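Side-chain contacts in transcriptional regulator, TetR family (Legionella pneumophila subsp. pneumophila str. Philadelphia 1, PDB 3ON4), which probably binds DNA as a dimeric TetR-family transcriptional regulator, with an N-terminal helix-turn-helix region and a helical C-terminal domain: residues L16-A21 against T38-K43; S32-A37 against I42-I47; D67-V72 against K128-L133; S74-N79 against I135-G140. All blocks are in the same frame, centred on the assembly; numbering follows the deposited sequence. Where two conformers were deposited one is given.

Contact 1: residues L16-A21 against T38-K43; sequences LAVAEA and TAINIK
V18 meets A39 and I40 where two helices of the TetR DNA-binding region pack together. Helix 11-26 supplies V18. Helix 33-40, the first helix of the predicted helix-turn-helix motif, supplies the other two. Within the two segments the backbones come closest at V18 and A39, whose CA atoms are 7.8 Å apart. The contact is small and apolar, and it lies near the surface. All three side chains leave the backbone toward the facing segment. V18 divides its two methyls between the partners. CG1 lies anti to the backbone N (chi1 -164°) and faces A39 CB. CG2 stands beside the backbone N and is directed at I40. I40 meets it with its branch methyl, not with the longer ethyl arm. The ethyl arm is turned between the backbone N and the carbonyl carbon (chi1 62°). V18 and I40 lie alongside, their side chains running in opposite senses. I40 also touches R14, one turn earlier on helix 11-26. V18 was deposited in two conformers, so its exact fit is doubtful, including the very short V18 CG2 to I40 CG2 approach. In the conformer given, V18 CG1 lies 4.0 Å from A39 CB.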
# COMPACT_ATOMS: atom_id res chain seq x y z
N LEU A 16 2.51 -3.26 23.19
CA LEU A 16 1.59 -2.92 22.12
C LEU A 16 2.00 -1.62 21.40
O LEU A 16 2.02 -1.57 20.17
CB LEU A 16 0.16 -2.81 22.64
CG LEU A 16 -0.50 -4.14 23.01
CD1 LEU A 16 -1.74 -3.89 23.89
CD2 LEU A 16 -0.83 -4.93 21.74
N ALA A 17 2.37 -0.61 22.18
CA ALA A 17 2.70 0.70 21.59
C ALA A 17 3.95 0.65 20.69
O ALA A 17 3.97 1.24 19.59
CB ALA A 17 2.82 1.78 22.68
N VAL A 18 4.99 -0.07 21.13
CA VAL A 18 6.21 -0.18 20.31
C VAL A 18 5.97 -1.11 19.12
O VAL A 18 6.43 -0.82 18.02
CB VAL A 18 7.45 -0.67 21.09
CG1 VAL A 18 8.74 -0.36 20.27
CG2 VAL A 18 7.52 -0.02 22.42
N ALA A 19 5.19 -2.18 19.32
CA ALA A 19 4.90 -3.10 18.21
C ALA A 19 4.15 -2.37 17.10
O ALA A 19 4.47 -2.49 15.90
CB ALA A 19 4.08 -4.33 18.71
N GLU A 20 3.17 -1.57 17.52
CA GLU A 20 2.41 -0.75 16.61
C GLU A 20 3.34 0.16 15.77
O GLU A 20 3.21 0.25 14.56
CB GLU A 20 1.41 0.10 17.39
CG GLU A 20 0.48 0.94 16.53
CD GLU A 20 -0.39 1.91 17.36
OE1 GLU A 20 0.15 2.73 18.13
OE2 GLU A 20 -1.62 1.85 17.20
N ALA A 21 4.27 0.81 16.45
CA ALA A 21 5.24 1.68 15.83
C ALA A 21 6.13 0.93 14.86
O ALA A 21 6.31 1.38 13.71
CB ALA A 21 6.09 2.38 16.88
N THR A 38 14.62 -5.14 23.10
CA THR A 38 15.76 -4.23 23.05
C THR A 38 15.28 -2.79 23.15
O THR A 38 15.87 -1.99 23.85
CB THR A 38 16.55 -4.43 21.73
OG1 THR A 38 17.16 -5.73 21.75
CG2 THR A 38 17.65 -3.38 21.55
N ALA A 39 14.17 -2.48 22.48
CA ALA A 39 13.70 -1.08 22.39
C ALA A 39 13.29 -0.52 23.75
O ALA A 39 13.59 0.64 24.05
CB ALA A 39 12.54 -0.96 21.38
N ILE A 40 12.59 -1.34 24.54
CA ILE A 40 12.03 -0.89 25.82
C ILE A 40 12.67 -1.59 27.04
O ILE A 40 12.19 -1.46 28.17
CB ILE A 40 10.48 -0.98 25.83
CG1 ILE A 40 9.99 -2.42 25.64
CG2 ILE A 40 9.90 -0.06 24.73
CD1 ILE A 40 8.49 -2.63 25.97
N ASN A 41 13.76 -2.31 26.79
CA ASN A 41 14.57 -2.91 27.83
C ASN A 41 13.79 -3.82 28.79
O ASN A 41 13.86 -3.64 30.00
CB ASN A 41 15.37 -1.83 28.58
CG ASN A 41 16.38 -1.12 27.70
OD1 ASN A 41 16.84 -1.69 26.68
ND2 ASN A 41 16.77 0.11 28.07
N ILE A 42 13.06 -4.78 28.22
CA ILE A 42 12.43 -5.88 28.97
C ILE A 42 12.95 -7.21 28.42
O ILE A 42 13.56 -7.25 27.36
CB ILE A 42 10.85 -5.84 28.90
CG1 ILE A 42 10.38 -6.02 27.45
CG2 ILE A 42 10.33 -4.52 29.53
CD1 ILE A 42 8.87 -6.01 27.23
N LYS A 43 12.72 -8.30 29.14
CA LYS A 43 13.16 -9.63 28.69
C LYS A 43 12.27 -10.09 27.55
O LYS A 43 11.06 -9.84 27.58
CB LYS A 43 13.11 -10.62 29.84
CG LYS A 43 14.03 -10.24 31.01
CD LYS A 43 13.83 -11.14 32.24
CE LYS A 43 14.55 -10.57 33.45
NZ LYS A 43 14.44 -11.43 34.66

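Contact 2: residues S32-A37 against I42-I47; sequences SFKDIA and IKTASI
F33 and I47 face each other inside the predicted helix-turn-helix motif, which joins helix 33-40 to helix 44-50. The main aromatic contact is a CH-pi interaction. I47 CG2 sits over one face of the F33 ring, 3.5 Å from its centroid and 14° off the ring normal. I47 chi1 (-54°) places CG2 anti to the backbone N, which sets this methyl above the ring. The other branch of I47 makes the aliphatic packing. Its CD1 lies against the first helix, 3.6 Å from I36 CB and 4.0 Å from A37 CB. F33 and I36 both continue onto L57 of helix 54-77, and I36 also reaches A19 and L22 of helix 11-26. I47 therefore plugs into the hydrophobic core of the DNA-binding region. T44 works at the start of the second helix. Its CG2 touches F33 CB at 3.9 Å, while its OG1 turns to A37 CB and the bent chain of K34. One backbone bond spans the turn. I42 N donates to A37 O at 3.2 Å, in the carbonyl plane and on a lone pair, though the bond is bent (142° at the hydrogen). The start of the first helix is fixed separately by a capping box. There, D35 N donates to S32 OG at 3.2 Å, and S32 N returns a bond to D35 OD2 at 3.0 Å, from above the carboxylate plane.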
# COMPACT_ATOMS: atom_id res chain seq x y z
N SER A 32 10.71 -8.30 15.18
CA SER A 32 10.70 -9.50 16.01
C SER A 32 10.45 -9.12 17.47
O SER A 32 10.61 -7.97 17.85
CB SER A 32 12.04 -10.22 15.90
OG SER A 32 13.05 -9.51 16.60
N PHE A 33 10.10 -10.09 18.29
CA PHE A 33 10.01 -9.86 19.74
C PHE A 33 11.31 -9.31 20.32
O PHE A 33 11.30 -8.47 21.22
CB PHE A 33 9.67 -11.16 20.45
CG PHE A 33 8.20 -11.50 20.41
CD1 PHE A 33 7.33 -10.90 19.49
CD2 PHE A 33 7.69 -12.43 21.30
CE1 PHE A 33 5.99 -11.23 19.47
CE2 PHE A 33 6.34 -12.75 21.28
CZ PHE A 33 5.49 -12.16 20.36
N LYS A 34 12.44 -9.79 19.80
CA LYS A 34 13.75 -9.29 20.25
C LYS A 34 13.91 -7.78 19.99
O LYS A 34 14.47 -7.07 20.81
CB LYS A 34 14.87 -10.05 19.55
CG LYS A 34 16.25 -9.60 19.93
CD LYS A 34 16.54 -9.83 21.41
CE LYS A 34 18.03 -9.74 21.70
NZ LYS A 34 18.26 -10.01 23.12
N ASP A 35 13.43 -7.31 18.85
CA ASP A 35 13.44 -5.87 18.58
C ASP A 35 12.71 -5.08 19.66
O ASP A 35 13.15 -3.98 20.06
CB ASP A 35 12.81 -5.55 17.23
CG ASP A 35 13.63 -6.03 16.05
OD1 ASP A 35 14.88 -6.01 16.14
OD2 ASP A 35 13.02 -6.42 15.03
N ILE A 36 11.57 -5.61 20.11
CA ILE A 36 10.74 -4.93 21.12
C ILE A 36 11.47 -4.93 22.46
O ILE A 36 11.55 -3.91 23.12
CB ILE A 36 9.36 -5.60 21.31
CG1 ILE A 36 8.54 -5.50 20.03
CG2 ILE A 36 8.61 -4.97 22.47
CD1 ILE A 36 7.19 -6.17 20.14
N ALA A 37 11.99 -6.09 22.84
CA ALA A 37 12.72 -6.26 24.09
C ALA A 37 13.88 -5.27 24.19
O ALA A 37 14.11 -4.64 25.25
CB ALA A 37 13.24 -7.67 24.21
N ILE A 42 13.06 -4.78 28.22
CA ILE A 42 12.43 -5.88 28.97
C ILE A 42 12.95 -7.21 28.42
O ILE A 42 13.56 -7.25 27.36
CB ILE A 42 10.85 -5.84 28.90
CG1 ILE A 42 10.38 -6.02 27.45
CG2 ILE A 42 10.33 -4.52 29.53
CD1 ILE A 42 8.87 -6.01 27.23
N LYS A 43 12.72 -8.30 29.14
CA LYS A 43 13.16 -9.63 28.69
C LYS A 43 12.27 -10.09 27.55
O LYS A 43 11.06 -9.84 27.58
CB LYS A 43 13.11 -10.62 29.84
CG LYS A 43 14.03 -10.24 31.01
CD LYS A 43 13.83 -11.14 32.24
CE LYS A 43 14.55 -10.57 33.45
NZ LYS A 43 14.44 -11.43 34.66
N THR A 44 12.85 -10.74 26.53
CA THR A 44 12.07 -11.27 25.40
C THR A 44 11.03 -12.23 25.95
O THR A 44 9.93 -12.34 25.42
CB THR A 44 12.98 -11.97 24.35
OG1 THR A 44 13.96 -11.03 23.86
CG2 THR A 44 12.16 -12.50 23.15
N ALA A 45 11.36 -12.90 27.05
CA ALA A 45 10.45 -13.83 27.71
C ALA A 45 9.19 -13.15 28.28
O ALA A 45 8.14 -13.80 28.38
CB ALA A 45 11.19 -14.63 28.80
N SER A 46 9.30 -11.87 28.66
CA SER A 46 8.15 -11.09 29.15
C SER A 46 7.18 -10.75 28.00
O SER A 46 6.00 -10.51 28.23
CB SER A 46 8.60 -9.79 29.85
OG SER A 46 9.35 -10.10 31.04
N ILE A 47 7.68 -10.73 26.77
CA ILE A 47 6.81 -10.51 25.60
C ILE A 47 6.00 -11.78 25.33
O ILE A 47 4.76 -11.71 25.22
CB ILE A 47 7.59 -10.05 24.37
CG1 ILE A 47 8.43 -8.80 24.73
CG2 ILE A 47 6.62 -9.76 23.19
CD1 ILE A 47 9.39 -8.36 23.65

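Contact 3: residues D67-V72 against K128-L133; sequences DKIAAV and KKFFEL
F130 swings its ring anti to the backbone N (chi1 174°), and this carries the ring to I69. I69 places CG1 anti to its carbonyl carbon and beside the backbone N (chi1 -64°), where it meets the ring. The contact is made at the ring edge, near its plane, with I69 CG1 4.0 Å from F130 CE1. The side chain of I69 leaves its helix toward the facing segment, and both residues are buried. A second pair lies closer to solvent. L133 also extends anti to its backbone N and brings CD1 to 3.9 Å from A70 CB. Here the two segments come nearest, with A70 CA and L133 CA 7.6 Å apart, which fits the small side chain of A70. Next to F130 on its own helix, F131 turns one ring face to F130 CD2, which stands 3.8 Å above the ring plane. F131 then packs on I160 and E164 of helix 149-173 and on L169 of the second subunit. I69 also touches L98 of helix 84-98. The contact is plain helix-helix packing. It joins helix 54-77 to helix 121-144 in the all-helical core of a TetR-family regulator.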
# COMPACT_ATOMS: atom_id res chain seq x y z
N ASP A 67 -9.76 0.13 17.72
CA ASP A 67 -10.50 0.75 18.80
C ASP A 67 -10.15 2.23 18.97
O ASP A 67 -11.03 3.05 19.22
CB ASP A 67 -10.25 0.02 20.12
CG ASP A 67 -10.99 -1.30 20.22
OD1 ASP A 67 -11.89 -1.58 19.40
OD2 ASP A 67 -10.67 -2.06 21.17
N LYS A 68 -8.87 2.55 18.87
CA LYS A 68 -8.40 3.93 18.96
C LYS A 68 -8.94 4.78 17.82
O LYS A 68 -9.44 5.89 18.06
CB LYS A 68 -6.88 4.01 18.96
CG LYS A 68 -6.25 3.52 20.26
CD LYS A 68 -4.80 3.96 20.39
CE LYS A 68 -3.86 3.20 19.47
NZ LYS A 68 -2.45 3.66 19.66
N ILE A 69 -8.85 4.26 16.59
CA ILE A 69 -9.38 4.96 15.43
C ILE A 69 -10.90 5.13 15.51
O ILE A 69 -11.42 6.19 15.15
CB ILE A 69 -9.04 4.23 14.12
CG1 ILE A 69 -7.53 4.21 13.90
CG2 ILE A 69 -9.67 4.95 12.95
CD1 ILE A 69 -6.95 5.55 13.51
N ALA A 70 -11.61 4.09 15.95
CA ALA A 70 -13.05 4.18 16.17
C ALA A 70 -13.45 5.36 17.07
O ALA A 70 -14.44 6.05 16.80
CB ALA A 70 -13.61 2.86 16.72
N ALA A 71 -12.69 5.57 18.15
CA ALA A 71 -12.94 6.66 19.10
C ALA A 71 -12.69 8.02 18.43
O ALA A 71 -13.46 8.94 18.58
CB ALA A 71 -12.06 6.51 20.35
N VAL A 72 -11.58 8.12 17.71
CA VAL A 72 -11.21 9.35 17.01
C VAL A 72 -12.32 9.74 16.02
O VAL A 72 -12.74 10.90 15.97
CB VAL A 72 -9.86 9.17 16.28
CG1 VAL A 72 -9.60 10.32 15.24
CG2 VAL A 72 -8.73 9.09 17.29
N LYS A 128 -9.24 -6.76 7.90
CA LYS A 128 -10.47 -6.50 7.16
C LYS A 128 -11.47 -5.69 8.00
O LYS A 128 -12.15 -4.79 7.47
CB LYS A 128 -11.11 -7.80 6.65
CG LYS A 128 -10.31 -8.39 5.50
CD LYS A 128 -11.03 -9.53 4.79
CE LYS A 128 -10.86 -10.84 5.51
NZ LYS A 128 -11.76 -11.91 4.94
N LYS A 129 -11.53 -6.00 9.29
CA LYS A 129 -12.40 -5.28 10.22
C LYS A 129 -12.06 -3.80 10.30
O LYS A 129 -12.95 -2.96 10.35
CB LYS A 129 -12.33 -5.89 11.62
CG LYS A 129 -13.17 -7.10 11.83
CD LYS A 129 -13.25 -7.43 13.32
CE LYS A 129 -14.23 -6.50 14.05
NZ LYS A 129 -14.36 -6.81 15.51
N PHE A 130 -10.77 -3.49 10.28
CA PHE A 130 -10.26 -2.10 10.28
C PHE A 130 -10.78 -1.32 9.07
O PHE A 130 -11.36 -0.23 9.22
CB PHE A 130 -8.73 -2.10 10.30
CG PHE A 130 -8.09 -0.73 10.16
CD1 PHE A 130 -7.92 0.10 11.25
CD2 PHE A 130 -7.65 -0.28 8.92
CE1 PHE A 130 -7.31 1.34 11.13
CE2 PHE A 130 -7.06 0.99 8.78
CZ PHE A 130 -6.87 1.78 9.89
N PHE A 131 -10.61 -1.88 7.88
CA PHE A 131 -11.10 -1.21 6.68
C PHE A 131 -12.62 -1.11 6.61
O PHE A 131 -13.15 -0.07 6.21
CB PHE A 131 -10.49 -1.83 5.42
CG PHE A 131 -9.04 -1.45 5.26
CD1 PHE A 131 -8.70 -0.14 4.99
CD2 PHE A 131 -8.02 -2.38 5.47
CE1 PHE A 131 -7.37 0.25 4.90
CE2 PHE A 131 -6.70 -2.00 5.36
CZ PHE A 131 -6.37 -0.69 5.09
N GLU A 132 -13.31 -2.17 7.01
CA GLU A 132 -14.77 -2.17 7.06
C GLU A 132 -15.27 -1.04 7.97
O GLU A 132 -16.22 -0.36 7.61
CB GLU A 132 -15.29 -3.54 7.53
CG GLU A 132 -15.16 -4.58 6.41
CD GLU A 132 -15.24 -6.02 6.88
OE1 GLU A 132 -15.64 -6.27 8.05
OE2 GLU A 132 -14.90 -6.91 6.05
N LEU A 133 -14.61 -0.81 9.10
CA LEU A 133 -15.00 0.26 10.01
C LEU A 133 -14.80 1.64 9.38
O LEU A 133 -15.67 2.49 9.47
CB LEU A 133 -14.20 0.18 11.30
CG LEU A 133 -14.63 1.16 12.39
CD1 LEU A 133 -14.66 0.47 13.76
CD2 LEU A 133 -13.71 2.35 12.38

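Contact 4: residues S74-N79 against I135-G140; sequences SDISNN and IEWLKG
S77 and W137 mark the closest backbone approach, with CA atoms 8.5 Å apart. Residues 74-77 are the last turn of helix 54-77, and the chain then leaves the helix at N78. Residues 135-140 lie within helix 121-144. The two segments run in the same general direction, and the indole of W137 spans the space between them. With CG anti to the backbone N (chi1 -173°), W137 extends its indole toward helix 54-77. Its NE1 donates to S77 OG at 3.1 Å, with an angle of 155° at the hydrogen. The hydroxyl is tilted 17° out of the indole plane. S77 OG is also bonded to L73 O, one turn back, which fixes the hydroxyl's position. W137 NE1 has a further weak bond to that same carbonyl. The six-membered side of the indole meets I76, with I76 CG2 3.9 Å from W137 CZ2 near the ring plane. The I76 side chain stands roughly perpendicular to that of W137. No strands lie nearby, since the fold is helical. I76 continues onto K87 and K90 of helix 84-98, L138 packs on I88 and F91 there, and I135 touches L153 of helix 149-173 and F178 of the second subunit.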
# COMPACT_ATOMS: atom_id res chain seq x y z
N SER A 74 -15.52 8.66 15.92
CA SER A 74 -16.73 8.93 16.68
C SER A 74 -16.76 10.39 17.13
O SER A 74 -17.82 11.06 17.05
CB SER A 74 -16.80 7.99 17.89
OG SER A 74 -17.96 8.25 18.64
N ASP A 75 -15.62 10.89 17.60
CA ASP A 75 -15.53 12.28 18.07
C ASP A 75 -15.71 13.29 16.96
O ASP A 75 -16.21 14.38 17.21
CB ASP A 75 -14.21 12.52 18.81
CG ASP A 75 -14.22 11.97 20.23
OD1 ASP A 75 -15.30 11.97 20.86
OD2 ASP A 75 -13.15 11.54 20.71
N ILE A 76 -15.27 12.94 15.75
CA ILE A 76 -15.46 13.79 14.58
C ILE A 76 -16.91 13.78 14.13
O ILE A 76 -17.49 14.85 13.93
CB ILE A 76 -14.55 13.36 13.39
CG1 ILE A 76 -13.07 13.61 13.74
CG2 ILE A 76 -14.94 14.10 12.12
CD1 ILE A 76 -12.08 12.90 12.84
N SER A 77 -17.51 12.59 13.99
CA SER A 77 -18.88 12.52 13.46
C SER A 77 -19.92 13.01 14.46
O SER A 77 -21.00 13.49 14.06
CB SER A 77 -19.25 11.13 12.93
OG SER A 77 -18.97 10.11 13.85
N ASN A 78 -19.60 12.96 15.74
CA ASN A 78 -20.51 13.53 16.73
C ASN A 78 -20.33 15.02 17.01
O ASN A 78 -21.07 15.60 17.81
CB ASN A 78 -20.50 12.68 18.00
CG ASN A 78 -21.15 11.32 17.77
OD1 ASN A 78 -22.27 11.23 17.25
ND2 ASN A 78 -20.47 10.27 18.14
N ASN A 79 -19.37 15.64 16.33
CA ASN A 79 -19.19 17.08 16.39
C ASN A 79 -20.22 17.75 15.48
O ASN A 79 -20.11 17.72 14.25
CB ASN A 79 -17.76 17.45 15.97
CG ASN A 79 -17.45 18.92 16.18
OD1 ASN A 79 -18.34 19.76 16.26
ND2 ASN A 79 -16.17 19.23 16.26
N ILE A 135 -14.56 2.39 6.08
CA ILE A 135 -15.44 2.52 4.93
C ILE A 135 -16.89 2.81 5.37
O ILE A 135 -17.53 3.74 4.85
CB ILE A 135 -15.33 1.28 4.04
CG1 ILE A 135 -13.92 1.25 3.40
CG2 ILE A 135 -16.47 1.21 3.01
CD1 ILE A 135 -13.56 -0.06 2.82
N GLU A 136 -17.38 2.06 6.36
CA GLU A 136 -18.71 2.31 6.92
C GLU A 136 -18.82 3.73 7.50
O GLU A 136 -19.81 4.41 7.26
CB GLU A 136 -19.07 1.26 7.99
CG GLU A 136 -20.47 1.40 8.61
CD GLU A 136 -21.59 1.43 7.57
OE1 GLU A 136 -21.51 0.67 6.58
OE2 GLU A 136 -22.52 2.25 7.74
N TRP A 137 -17.80 4.18 8.24
CA TRP A 137 -17.82 5.55 8.79
C TRP A 137 -17.89 6.61 7.68
O TRP A 137 -18.74 7.51 7.70
CB TRP A 137 -16.58 5.79 9.62
CG TRP A 137 -16.62 7.09 10.32
CD1 TRP A 137 -17.24 7.37 11.51
CD2 TRP A 137 -16.04 8.31 9.87
NE1 TRP A 137 -17.08 8.70 11.82
CE2 TRP A 137 -16.35 9.30 10.83
CE3 TRP A 137 -15.31 8.68 8.73
CZ2 TRP A 137 -15.93 10.61 10.71
CZ3 TRP A 137 -14.89 9.99 8.60
CH2 TRP A 137 -15.19 10.94 9.59
N LEU A 138 -17.01 6.48 6.70
CA LEU A 138 -17.00 7.38 5.52
C LEU A 138 -18.33 7.40 4.74
O LEU A 138 -18.86 8.48 4.41
CB LEU A 138 -15.84 6.99 4.58
CG LEU A 138 -14.41 7.34 4.99
CD1 LEU A 138 -13.37 6.76 4.03
CD2 LEU A 138 -14.28 8.88 5.07
N LYS A 139 -18.87 6.21 4.45
CA LYS A 139 -20.17 6.06 3.78
C LYS A 139 -21.28 6.76 4.55
O LYS A 139 -22.10 7.50 3.97
CB LYS A 139 -20.53 4.58 3.63
CG LYS A 139 -21.93 4.30 3.05
CD LYS A 139 -22.26 2.83 3.32
CE LYS A 139 -23.62 2.44 2.85
NZ LYS A 139 -24.23 1.42 3.77
N GLY A 140 -21.31 6.54 5.86
CA GLY A 140 -22.32 7.19 6.72
C GLY A 140 -22.25 8.71 6.72
O GLY A 140 -23.29 9.39 6.64

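From the N terminus, helix 11-26 comes first, and contact 1 closes the loop from it to the end of helix 33-40. Contact 2 closes a much shorter loop, the turn between helices 33-40 and 44-50. It opens inside the loop of contact 1, and both end on the same stretch, sharing I42 and K43. A19 CB and I36 CD1 also touch, at 3.9 Å, so both contacts belong to one DNA-binding unit. Contacts 3 and 4 come later and join helix 54-77 twice to helix 121-144; their long loops cross, since their segments alternate. A salt bridge, E20 OE1 to K68 NZ at 3.2 Å, links contacts 1 and 3, tying helix 11-26 to helix 54-77.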